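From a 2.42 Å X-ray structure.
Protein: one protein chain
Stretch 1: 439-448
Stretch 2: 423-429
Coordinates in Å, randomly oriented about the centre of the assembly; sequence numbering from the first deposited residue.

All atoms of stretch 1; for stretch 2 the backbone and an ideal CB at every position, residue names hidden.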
ATOM      1  N   VAL A 439      19.511  -1.694 -19.875  1.00 25.06           N
ATOM      2  CA  VAL A 439      18.539  -0.611 -19.866  1.00 38.76           C
ATOM      3  C   VAL A 439      17.209  -1.105 -19.291  1.00 23.85           C
ATOM      4  O   VAL A 439      16.593  -0.432 -18.461  1.00 27.56           O
ATOM      5  CB  VAL A 439      18.384   0.063 -21.262  1.00 25.12           C
ATOM      6  CG1 VAL A 439      19.281  -0.602 -22.273  1.00 25.69           C
ATOM      7  CG2 VAL A 439      16.935   0.066 -21.725  1.00 24.51           C
ATOM      8  N   GLY A 440      16.793  -2.296 -19.702  1.00 23.50           N
ATOM      9  CA  GLY A 440      15.545  -2.857 -19.221  1.00 23.48           C
ATOM     10  C   GLY A 440      15.503  -2.900 -17.707  1.00 28.60           C
ATOM     11  O   GLY A 440      14.491  -2.579 -17.085  1.00 23.81           O
ATOM     12  N   MET A 441      16.625  -3.272 -17.108  1.00 31.22           N
ATOM     13  CA  MET A 441      16.679  -3.422 -15.666  1.00 29.55           C
ATOM     14  C   MET A 441      16.851  -2.092 -14.935  1.00 30.83           C
ATOM     15  O   MET A 441      16.468  -1.961 -13.771  1.00 33.77           O
ATOM     16  CB  MET A 441      17.768  -4.419 -15.291  1.00 22.91           C
ATOM     17  CG  MET A 441      17.294  -5.853 -15.421  1.00 22.52           C
ATOM     18  SD  MET A 441      18.565  -7.032 -14.985  1.00 61.15           S
ATOM     19  CE  MET A 441      19.454  -7.171 -16.525  1.00 63.22           C
ATOM     20  N   SER A 442      17.396  -1.103 -15.636  1.00 28.74           N
ATOM     21  CA  SER A 442      17.673   0.200 -15.040  1.00 29.30           C
ATOM     22  C   SER A 442      16.489   1.168 -15.089  1.00 28.48           C
ATOM     23  O   SER A 442      16.431   2.109 -14.297  1.00 32.11           O
ATOM     24  CB  SER A 442      18.897   0.835 -15.704  1.00 33.31           C
ATOM     25  OG  SER A 442      20.057   0.060 -15.467  1.00 37.36           O
ATOM     26  N   ILE A 443      15.555   0.944 -16.011  1.00 26.43           N
ATOM     27  CA  ILE A 443      14.398   1.835 -16.155  1.00 26.71           C
ATOM     28  C   ILE A 443      13.314   1.587 -15.102  1.00 25.23           C
ATOM     29  O   ILE A 443      13.112   0.456 -14.650  1.00 22.31           O
ATOM     30  CB  ILE A 443      13.783   1.789 -17.579  1.00 32.02           C
ATOM     31  CG1 ILE A 443      13.314   0.379 -17.930  1.00 22.28           C
ATOM     32  CG2 ILE A 443      14.784   2.296 -18.613  1.00 23.54           C
ATOM     33  CD1 ILE A 443      12.820   0.249 -19.349  1.00 33.80           C
ATOM     34  N   GLU A 444      12.622   2.660 -14.724  1.00 25.07           N
ATOM     35  CA  GLU A 444      11.686   2.642 -13.600  1.00 28.55           C
ATOM     36  C   GLU A 444      10.245   2.345 -14.030  1.00 27.36           C
ATOM     37  O   GLU A 444       9.379   3.226 -14.023  1.00 29.55           O
ATOM     38  CB  GLU A 444      11.777   3.971 -12.839  1.00 31.27           C
ATOM     39  CG  GLU A 444      13.118   4.173 -12.135  1.00 32.25           C
ATOM     40  CD  GLU A 444      13.487   5.636 -11.941  1.00 40.63           C
ATOM     41  OE1 GLU A 444      12.923   6.505 -12.638  1.00 45.87           O
ATOM     42  OE2 GLU A 444      14.357   5.920 -11.092  1.00 46.08           O
ATOM     43  N   TYR A 445       9.997   1.095 -14.408  1.00 24.50           N
ATOM     44  CA  TYR A 445       8.711   0.711 -14.986  1.00 21.57           C
ATOM     45  C   TYR A 445       8.175  -0.587 -14.389  1.00 19.93           C
ATOM     46  O   TYR A 445       8.936  -1.512 -14.094  1.00 19.84           O
ATOM     47  CB  TYR A 445       8.820   0.626 -16.519  1.00 20.72           C
ATOM     48  CG  TYR A 445       8.964   1.998 -17.142  1.00 21.29           C
ATOM     49  CD1 TYR A 445       7.862   2.658 -17.679  1.00 21.35           C
ATOM     50  CD2 TYR A 445      10.190   2.655 -17.149  1.00 23.00           C
ATOM     51  CE1 TYR A 445       7.987   3.924 -18.217  1.00 21.94           C
ATOM     52  CE2 TYR A 445      10.323   3.918 -17.686  1.00 22.42           C
ATOM     53  CZ  TYR A 445       9.221   4.547 -18.221  1.00 22.47           C
ATOM     54  OH  TYR A 445       9.351   5.807 -18.760  1.00 25.12           O
ATOM     55  N   GLY A 446       6.864  -0.637 -14.189  1.00 19.61           N
ATOM     56  CA  GLY A 446       6.228  -1.827 -13.663  1.00 19.11           C
ATOM     57  C   GLY A 446       6.321  -2.987 -14.635  1.00 18.98           C
ATOM     58  O   GLY A 446       6.374  -4.144 -14.220  1.00 25.61           O
ATOM     59  N   CYS A 447       6.331  -2.676 -15.929  1.00 19.24           N
ATOM     60  CA  CYS A 447       6.449  -3.694 -16.968  1.00 19.25           C
ATOM     61  C   CYS A 447       7.532  -3.326 -17.980  1.00 25.56           C
ATOM     62  O   CYS A 447       7.506  -2.232 -18.557  1.00 26.45           O
ATOM     63  CB  CYS A 447       5.117  -3.865 -17.691  1.00 19.13           C
ATOM     64  SG  CYS A 447       3.700  -4.024 -16.589  1.00 20.02           S
ATOM     65  N   VAL A 448       8.480  -4.238 -18.190  1.00 21.49           N
ATOM     66  CA  VAL A 448       9.535  -4.056 -19.189  1.00 20.37           C
ATOM     67  C   VAL A 448       9.525  -5.224 -20.176  1.00 23.53           C
ATOM     68  O   VAL A 448       9.574  -6.389 -19.774  1.00 23.08           O
ATOM     69  CB  VAL A 448      10.928  -3.951 -18.532  1.00 23.43           C
ATOM     70  CG1 VAL A 448      12.011  -3.892 -19.586  1.00 21.25           C
ATOM     71  CG2 VAL A 448      10.995  -2.731 -17.637  1.00 29.14           C
ATOM     72  N   UNK A 423       5.510   5.465 -14.892  1.00 31.80           N
ATOM     73  CA  UNK A 423       6.300   4.253 -14.985  1.00 29.09           C
ATOM     74  C   UNK A 423       5.429   3.013 -15.044  1.00 25.90           C
ATOM     75  O   UNK A 423       5.528   2.142 -14.185  1.00 25.38           O
ATOM     76  CB  UNK A 423       7.262   4.159 -13.799  1.00 29.09           C
ATOM     77  N   UNK A 424       4.582   2.930 -16.065  1.00 28.66           N
ATOM     78  CA  UNK A 424       3.666   1.799 -16.210  1.00 28.41           C
ATOM     79  C   UNK A 424       4.293   0.660 -17.008  1.00 26.52           C
ATOM     80  O   UNK A 424       4.717  -0.353 -16.446  1.00 25.05           O
ATOM     81  CB  UNK A 424       2.371   2.254 -16.885  1.00 28.41           C
ATOM     82  N   UNK A 425       4.336   0.824 -18.325  1.00 23.70           N
ATOM     83  CA  UNK A 425       4.858  -0.215 -19.195  1.00 20.23           C
ATOM     84  C   UNK A 425       5.956   0.349 -20.087  1.00 27.15           C
ATOM     85  O   UNK A 425       6.087   1.566 -20.226  1.00 24.86           O
ATOM     86  CB  UNK A 425       3.738  -0.823 -20.041  1.00 20.23           C
ATOM     87  N   UNK A 426       6.749  -0.536 -20.683  1.00 20.78           N
ATOM     88  CA  UNK A 426       7.840  -0.113 -21.551  1.00 21.56           C
ATOM     89  C   UNK A 426       8.348  -1.277 -22.390  1.00 21.38           C
ATOM     90  O   UNK A 426       8.166  -2.446 -22.034  1.00 21.01           O
ATOM     91  CB  UNK A 426       8.982   0.481 -20.724  1.00 21.56           C
ATOM     92  N   UNK A 427       8.982  -0.946 -23.510  1.00 21.93           N
ATOM     93  CA  UNK A 427       9.591  -1.948 -24.364  1.00 25.46           C
ATOM     94  C   UNK A 427      10.989  -1.522 -24.747  1.00 25.39           C
ATOM     95  O   UNK A 427      11.242  -0.331 -24.932  1.00 31.45           O
ATOM     96  CB  UNK A 427       8.742  -2.189 -25.614  1.00 25.46           C
ATOM     97  N   UNK A 428      11.902  -2.484 -24.859  1.00 22.89           N
ATOM     98  CA  UNK A 428      13.282  -2.180 -25.229  1.00 23.72           C
ATOM     99  C   UNK A 428      13.746  -3.046 -26.393  1.00 23.98           C
ATOM    100  O   UNK A 428      13.925  -4.251 -26.236  1.00 27.40           O
ATOM    101  CB  UNK A 428      14.210  -2.376 -24.028  1.00 23.72           C
ATOM    102  N   UNK A 429      13.953  -2.435 -27.556  1.00 30.39           N
ATOM    103  CA  UNK A 429      14.397  -3.185 -28.729  1.00 25.10           C
ATOM    104  C   UNK A 429      15.891  -3.062 -29.014  1.00 25.85           C
ATOM    105  O   UNK A 429      16.411  -1.970 -29.234  1.00 26.30           O
ATOM    106  CB  UNK A 429      13.613  -2.718 -29.957  1.00 25.10           C
TER

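Position 423 runs beside the turn of stretch 1, its CA 4.3 Å from the CA of Tyr445. The ideal CB sits only 2.3 Å from the O of Glu444, a clash, so the backbone as it stands leaves no room for a side chain. Glycine is the clear answer, and Gly423 is deposited. Without a CB the two stretches pack closely: the CA of Gly423 makes a CA-H...O contact of 3.4 Å with the O of Glu444, and the O of Gly423 accepts a 3.1 Å hydrogen bond from the N of Gly446.

At 424 the ideal CB points away, with nothing of stretch 1 within 5.5 Å. Stretch 1 sets no preference, and many residues would serve. The residue is Leu424, whose contribution here is its backbone: its O accepts a 2.9 Å hydrogen bond from the N of Cys447.

At 425 the ideal CB lies 4.1 Å from the CB of Cys447, on the same side; small side chains fit beside it, though the spacing alone does not exclude larger ones. Ser425 is deposited, with its OG 3.6 Å from the CB of Cys447; that hydroxyl is hydrogen-bonded elsewhere in the structure.

At 426 the CB is 3.8 Å from the O of Cys447, 3.9 Å from the CG of Tyr445 and 4.1 Å from the CD1 of Ile443, so an acceptor, an aromatic ring and an aliphatic tip crowd one small space. Alanine could fit, but a short donor such as serine could also use the carbonyl. Ser426, with chi1 in the p well, does so: its OG donates a 3.0 Å hydrogen bond to the O of Cys447. Meanwhile its CB lies over one face of the Tyr445 ring, 4.2 Å from the centroid in a CH-pi contact.

The CB at 427 points away and meets nothing of stretch 1, which cannot discriminate here; Gly427 is deposited.

At 428 the CB turns back toward stretch 1, 4.3 Å from the CG2 of Val439 and 5.2 Å from the CG1 of Val448. An apolar, probably branched side chain suits this greasy setting: valine, isoleucine or leucine. Val428 takes it, in the t rotamer. Both its CG1 and its CG2 lie 3.7 Å from the CG2 of Val439, and its CG2 is also 4.1 Å from the CD1 of Ile443 and 4.3 Å from the CG1 of Val448.

Position 429 is out of reach, so its residue, Phe429, cannot be read from this contact.

Stretch 2, residues 423-429: GLSSGVF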
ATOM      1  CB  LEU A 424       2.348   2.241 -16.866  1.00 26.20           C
ATOM      2  CG  LEU A 424       1.301   1.147 -17.118  1.00 28.66           C
ATOM      3  CD1 LEU A 424       1.059   0.310 -15.863  1.00 19.46           C
ATOM      4  CD2 LEU A 424      -0.013   1.735 -17.627  1.00 27.17           C
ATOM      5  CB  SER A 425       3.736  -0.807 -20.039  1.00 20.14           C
ATOM      6  OG  SER A 425       4.145  -2.024 -20.632  1.00 27.72           O
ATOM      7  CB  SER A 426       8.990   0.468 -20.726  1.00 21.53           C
ATOM      8  OG  SER A 426       9.582  -0.544 -19.926  1.00 21.24           O
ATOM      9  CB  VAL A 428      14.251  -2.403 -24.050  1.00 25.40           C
ATOM     10  CG1 VAL A 428      15.655  -2.020 -24.454  1.00 24.26           C
ATOM     11  CG2 VAL A 428      13.803  -1.621 -22.823  1.00 23.10           C
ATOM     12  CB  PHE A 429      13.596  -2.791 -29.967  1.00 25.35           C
ATOM     13  CG  PHE A 429      12.340  -3.589 -30.151  1.00 24.91           C
ATOM     14  CD1 PHE A 429      12.299  -4.638 -31.055  1.00 25.22           C
ATOM     15  CD2 PHE A 429      11.201  -3.297 -29.418  1.00 24.27           C
ATOM     16  CE1 PHE A 429      11.145  -5.373 -31.229  1.00 24.89           C
ATOM     17  CE2 PHE A 429      10.047  -4.032 -29.582  1.00 23.93           C
ATOM     18  CZ  PHE A 429      10.019  -5.073 -30.489  1.00 24.25           C
TER
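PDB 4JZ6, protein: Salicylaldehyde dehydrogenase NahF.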